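Local coordinates for putative transcriptional regulator protein (Vibrio parahaemolyticus, PDB 3ER6) that probably acts as an AraC-type DNA-binding transcription regulator, represented here by its DJ-1/PfpI-like domain without the helix-turn-helix part, at the interface of chains A and B. Coordinates in Å, arbitrary orientation; residue numbers count along the deposited sequence, not the author numbering. Chains: chain A/B, Putative transcriptional regulator protein.

Contact 1: the interface of chains A and B. Residues chain A 18-21, 58, 170; chain B 28-29, 33.
B:Glu29, on helix 22-36 of chain B, lies against the loop residues A:Arg19 to A:Phe21, with A:Arg58 and A:Tyr170 beside it, in a polar patch of the two-fold interface between two copies of the DJ-1/PfpI-like domain, perhaps a dimer contact. Its chain runs extended beyond CG (chi2 177°), which carries the carboxylate past the guanidinium of A:Arg58 and up to the backbone of A:Tyr20. There the two oxygens part company. OE1 accepts a hydrogen bond from the phenol OH of A:Tyr170 at 2.7 Å, through the lone pair directed away from OE2, and it lies at the edge of that ring, in its plane. OE2 turns to the backbone N of A:Phe21, a weak bond because it is bent, and to water 1, which links it to the carbonyl O of A:Gly18. The ring of A:Tyr20 stands steeply to the carboxylate, with 75° between the planes; its phenol OH and B:Thr33 OG1 share a hydrogen bond of 2.6 Å, whose direction the model does not decide. B:Thr33 OG1 also donates to B:Glu29 O one helical turn back, which fixes its rotation. A:Arg58 crosses B:Glu29 at about a right angle and makes no salt bridge with it; its CD packs on B:Glu29 CA at 3.7 Å. Its NE and NH2 instead both hold the carbonyl O of A:Arg19, side-on, which should brace the loop. Its positive charge may still steady the carboxylate from a distance. The straighter arm of this grip is A:Arg58 NE to A:Arg19 O, 2.9 Å long and directed at a lone pair in the carbonyl plane.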
loop_
_atom_site.group_PDB
_atom_site.type_symbol
_atom_site.label_atom_id
_atom_site.label_comp_id
_atom_site.label_asym_id
_atom_site.label_seq_id
_atom_site.Cartn_x
_atom_site.Cartn_y
_atom_site.Cartn_z
ATOM N N GLY A 18 12.641 1.364 -3.627
ATOM C CA GLY A 18 11.542 0.965 -4.480
ATOM C C GLY A 18 11.189 -0.518 -4.338
ATOM O O GLY A 18 10.176 -0.965 -4.829
ATOM N N ARG A 19 11.988 -1.282 -3.628
ATOM C CA ARG A 19 11.619 -2.665 -3.339
ATOM C C ARG A 19 10.399 -2.760 -2.419
ATOM O O ARG A 19 9.610 -3.724 -2.516
ATOM C CB ARG A 19 12.814 -3.403 -2.709
ATOM C CG ARG A 19 14.126 -3.470 -3.592
ATOM C CD ARG A 19 13.944 -4.295 -4.907
ATOM N NE ARG A 19 13.336 -3.463 -5.954
ATOM C CZ ARG A 19 12.808 -3.947 -7.081
ATOM N NH1 ARG A 19 12.255 -3.141 -7.950
ATOM N NH2 ARG A 19 12.813 -5.254 -7.322
ATOM N N TYR A 20 10.208 -1.739 -1.568
ATOM C CA TYR A 20 9.168 -1.766 -0.564
ATOM C C TYR A 20 8.730 -0.347 -0.315
ATOM O O TYR A 20 9.133 0.272 0.679
ATOM C CB TYR A 20 9.722 -2.389 0.753
ATOM C CG TYR A 20 10.026 -3.862 0.549
ATOM C CD1 TYR A 20 8.985 -4.790 0.407
ATOM C CD2 TYR A 20 11.351 -4.327 0.455
ATOM C CE1 TYR A 20 9.276 -6.183 0.210
ATOM C CE2 TYR A 20 11.648 -5.666 0.211
ATOM C CZ TYR A 20 10.639 -6.587 0.109
ATOM O OH TYR A 20 10.964 -7.920 -0.097
ATOM N N PHE A 21 8.007 0.225 -1.266
ATOM C CA PHE A 21 7.499 1.598 -1.060
ATOM C C PHE A 21 5.979 1.666 -0.985
ATOM O O PHE A 21 5.428 2.741 -0.646
ATOM C CB PHE A 21 8.038 2.587 -2.110
ATOM C CG PHE A 21 7.336 2.503 -3.456
ATOM C CD1 PHE A 21 6.414 3.458 -3.846
ATOM C CD2 PHE A 21 7.632 1.452 -4.348
ATOM C CE1 PHE A 21 5.761 3.375 -5.104
ATOM C CE2 PHE A 21 7.007 1.386 -5.600
ATOM C CZ PHE A 21 6.055 2.341 -5.971
ATOM N N ARG A 58 8.594 -2.334 -8.308
ATOM C CA ARG A 58 8.359 -3.617 -8.925
ATOM C C ARG A 58 7.444 -3.460 -10.125
ATOM O O ARG A 58 6.806 -2.443 -10.291
ATOM C CB ARG A 58 7.765 -4.524 -7.880
ATOM C CG ARG A 58 8.888 -4.860 -6.836
ATOM C CD ARG A 58 8.315 -5.563 -5.743
ATOM N NE ARG A 58 9.198 -5.658 -4.576
ATOM C CZ ARG A 58 10.133 -6.588 -4.357
ATOM N NH1 ARG A 58 10.467 -7.522 -5.264
ATOM N NH2 ARG A 58 10.773 -6.552 -3.197
ATOM N N TYR A 170 2.125 -4.093 5.939
ATOM C CA TYR A 170 1.156 -3.362 5.101
ATOM C C TYR A 170 -0.038 -2.750 5.819
ATOM O O TYR A 170 -0.763 -1.904 5.229
ATOM C CB TYR A 170 0.631 -4.198 3.895
ATOM C CG TYR A 170 1.814 -4.523 3.051
ATOM C CD1 TYR A 170 2.435 -3.523 2.310
ATOM C CD2 TYR A 170 2.407 -5.797 3.098
ATOM C CE1 TYR A 170 3.591 -3.819 1.552
ATOM C CE2 TYR A 170 3.575 -6.091 2.358
ATOM C CZ TYR A 170 4.138 -5.072 1.590
ATOM O OH TYR A 170 5.286 -5.291 0.871
ATOM N N LEU B 28 2.292 -6.758 -5.493
ATOM C CA LEU B 28 3.463 -7.192 -6.245
ATOM C C LEU B 28 4.630 -7.446 -5.251
ATOM O O LEU B 28 5.396 -8.399 -5.397
ATOM C CB LEU B 28 3.897 -6.129 -7.318
ATOM C CG LEU B 28 2.879 -5.917 -8.474
ATOM C CD1 LEU B 28 3.538 -5.174 -9.661
ATOM C CD2 LEU B 28 2.342 -7.284 -8.973
ATOM N N GLU B 29 4.752 -6.605 -4.221
ATOM C CA GLU B 29 5.839 -6.786 -3.260
ATOM C C GLU B 29 5.678 -8.144 -2.543
ATOM O O GLU B 29 6.686 -8.890 -2.374
ATOM C CB GLU B 29 5.871 -5.615 -2.250
ATOM C CG GLU B 29 6.203 -4.290 -2.932
ATOM C CD GLU B 29 6.189 -3.046 -1.960
ATOM O OE1 GLU B 29 5.886 -3.240 -0.774
ATOM O OE2 GLU B 29 6.480 -1.917 -2.450
ATOM N N THR B 33 8.243 -11.110 -3.223
ATOM C CA THR B 33 8.981 -11.547 -2.063
ATOM C C THR B 33 8.784 -13.051 -1.767
ATOM O O THR B 33 9.755 -13.779 -1.559
ATOM C CB THR B 33 8.677 -10.682 -0.806
ATOM O OG1 THR B 33 8.962 -9.291 -1.110
ATOM C CG2 THR B 33 9.539 -11.177 0.354
HETATM O O HOH W 1 7.686 -1.971 -5.124
#

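Contact 2: the interface of chains A and B. Residues chain A 21, 25, 28, 47, 63; chain B 21-22, 58-59, 61.
In B:Ile61, CG1 sits between the backbone N and the carbonyl carbon (chi1 56°) and the chain then extends to CD1, which directs CG2 to A:Val47 and CD1 to A:Val63 and A:Ile25. The CG1 branch of A:Ile25 lies beside the backbone N (chi1 -50°), which turns the CG2 methyl towards the start of the partner's helix. The CG2 methyl of B:Ile61 presses on A:Val47 CB at 3.5 Å, the two side chains crossing at a slant. The longer branch ends at CD1, which meets A:Val63 CG1 at 3.7 Å and also touches A:Ile25 CD1. Within chain B the same methyl lies at the edge of the B:Phe21 ring, in its plane. A:Ile25 CG2 rests against both B:Ala22 CB, at 3.6 Å, and the CE2 and CZ corner of B:Phe21. This apolar patch of the two-fold interface thus joins helix 22-37 of chain A to the loop and helix start of chain B. A:Leu28 extends the cluster, its CD1 packing on B:Gly59 CA. Polar contacts lie beside this greasy core, where strand 43-48 of chain A meets the loop at B:Gly59: B:Gly59 O receives the A:Val47 N-H in the carbonyl plane, on a lone pair, in a nearly straight hydrogen bond (167° at the hydrogen). Water 2 closes a small ring alongside, its O lying 2.7 Å from A:Val47 O and 2.7 Å from B:Gly59 O.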
loop_
_atom_site.group_PDB
_atom_site.type_symbol
_atom_site.label_atom_id
_atom_site.label_comp_id
_atom_site.label_asym_id
_atom_site.label_seq_id
_atom_site.Cartn_x
_atom_site.Cartn_y
_atom_site.Cartn_z
ATOM N N PHE A 21 8.007 0.225 -1.266
ATOM C CA PHE A 21 7.499 1.598 -1.060
ATOM C C PHE A 21 5.979 1.666 -0.985
ATOM O O PHE A 21 5.428 2.741 -0.646
ATOM C CB PHE A 21 8.038 2.587 -2.110
ATOM C CG PHE A 21 7.336 2.503 -3.456
ATOM C CD1 PHE A 21 6.414 3.458 -3.846
ATOM C CD2 PHE A 21 7.632 1.452 -4.348
ATOM C CE1 PHE A 21 5.761 3.375 -5.104
ATOM C CE2 PHE A 21 7.007 1.386 -5.600
ATOM C CZ PHE A 21 6.055 2.341 -5.971
ATOM N N ILE A 25 3.020 4.825 0.140
ATOM C CA ILE A 25 1.920 5.326 -0.735
ATOM C C ILE A 25 0.567 5.069 -0.023
ATOM O O ILE A 25 -0.294 5.939 -0.009
ATOM C CB ILE A 25 1.898 4.556 -2.078
ATOM C CG1 ILE A 25 3.293 4.519 -2.727
ATOM C CG2 ILE A 25 0.773 5.111 -3.069
ATOM C CD1 ILE A 25 3.851 5.948 -2.940
ATOM N N LEU A 28 -0.085 7.698 2.647
ATOM C CA LEU A 28 -0.543 8.968 2.101
ATOM C C LEU A 28 -1.970 8.903 1.571
ATOM O O LEU A 28 -2.730 9.882 1.685
ATOM C CB LEU A 28 0.401 9.468 0.979
ATOM C CG LEU A 28 1.845 9.764 1.436
ATOM C CD1 LEU A 28 2.682 10.368 0.308
ATOM C CD2 LEU A 28 1.915 10.632 2.748
ATOM N N VAL A 47 6.395 12.942 -1.279
ATOM C CA VAL A 47 7.337 11.826 -1.270
ATOM C C VAL A 47 8.749 12.306 -1.604
ATOM O O VAL A 47 8.954 13.033 -2.586
ATOM C CB VAL A 47 6.884 10.708 -2.253
ATOM C CG1 VAL A 47 7.951 9.659 -2.424
ATOM C CG2 VAL A 47 5.522 10.075 -1.743
ATOM N N VAL A 63 9.463 5.755 -10.314
ATOM C CA VAL A 63 8.701 6.722 -9.499
ATOM C C VAL A 63 9.492 8.042 -9.272
ATOM O O VAL A 63 10.484 8.098 -8.521
ATOM C CB VAL A 63 8.275 6.098 -8.159
ATOM C CG1 VAL A 63 7.310 7.071 -7.379
ATOM C CG2 VAL A 63 7.491 4.769 -8.426
ATOM N N PHE B 21 -3.397 3.547 -5.835
ATOM C CA PHE B 21 -2.620 2.450 -6.508
ATOM C C PHE B 21 -1.703 1.662 -5.551
ATOM O O PHE B 21 -1.085 0.662 -5.944
ATOM C CB PHE B 21 -1.829 2.941 -7.724
ATOM C CG PHE B 21 -0.571 3.690 -7.388
ATOM C CD1 PHE B 21 0.656 3.074 -7.412
ATOM C CD2 PHE B 21 -0.631 5.059 -7.053
ATOM C CE1 PHE B 21 1.849 3.790 -7.040
ATOM C CE2 PHE B 21 0.499 5.736 -6.685
ATOM C CZ PHE B 21 1.751 5.107 -6.681
ATOM N N ALA B 22 -1.582 2.131 -4.315
ATOM C CA ALA B 22 -0.715 1.469 -3.369
ATOM C C ALA B 22 -1.002 -0.025 -3.274
ATOM O O ALA B 22 -0.091 -0.823 -3.060
ATOM C CB ALA B 22 -0.855 2.080 -1.989
ATOM N N ARG B 58 -0.080 10.301 -5.222
ATOM C CA ARG B 58 -0.067 11.299 -4.140
ATOM C C ARG B 58 1.374 11.638 -3.708
ATOM O O ARG B 58 2.315 10.836 -3.908
ATOM C CB ARG B 58 -0.923 10.810 -2.961
ATOM C CG ARG B 58 -2.418 10.611 -3.386
ATOM C CD ARG B 58 -3.203 9.973 -2.290
ATOM N NE ARG B 58 -4.575 9.605 -2.729
ATOM C CZ ARG B 58 -5.657 10.373 -2.687
ATOM N NH1 ARG B 58 -5.589 11.650 -2.274
ATOM N NH2 ARG B 58 -6.835 9.851 -3.077
ATOM N N GLY B 59 1.572 12.851 -3.179
ATOM C CA GLY B 59 2.876 13.182 -2.582
ATOM C C GLY B 59 3.750 13.751 -3.690
ATOM O O GLY B 59 4.981 13.805 -3.555
ATOM N N ILE B 61 4.269 12.645 -6.899
ATOM C CA ILE B 61 5.083 11.694 -7.708
ATOM C C ILE B 61 4.380 11.363 -9.001
ATOM O O ILE B 61 3.126 11.531 -9.109
ATOM C CB ILE B 61 5.283 10.321 -6.986
ATOM C CG1 ILE B 61 3.929 9.676 -6.617
ATOM C CG2 ILE B 61 6.096 10.470 -5.703
ATOM C CD1 ILE B 61 4.069 8.218 -5.957
HETATM O O HOH W 2 7.513 14.370 -4.410
#

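The C-alpha centres of contact 1 and contact 2 are about 12 Å apart, and A:Phe21 belongs to both. Leu28 and Arg58 face each other in both with the chains exchanged: B:Leu28 lies by A:Arg58 in contact 1, A:Leu28 by B:Arg58 in contact 2. Two-fold symmetry repeats each contact, so a polar and an apolar patch occur twice across the interface, involving helices, loops and strands. Such a surface would suit a dimer of the DJ-1/PfpI-like domain, although the structure alone does not show that this dimer forms in the full-length regulator.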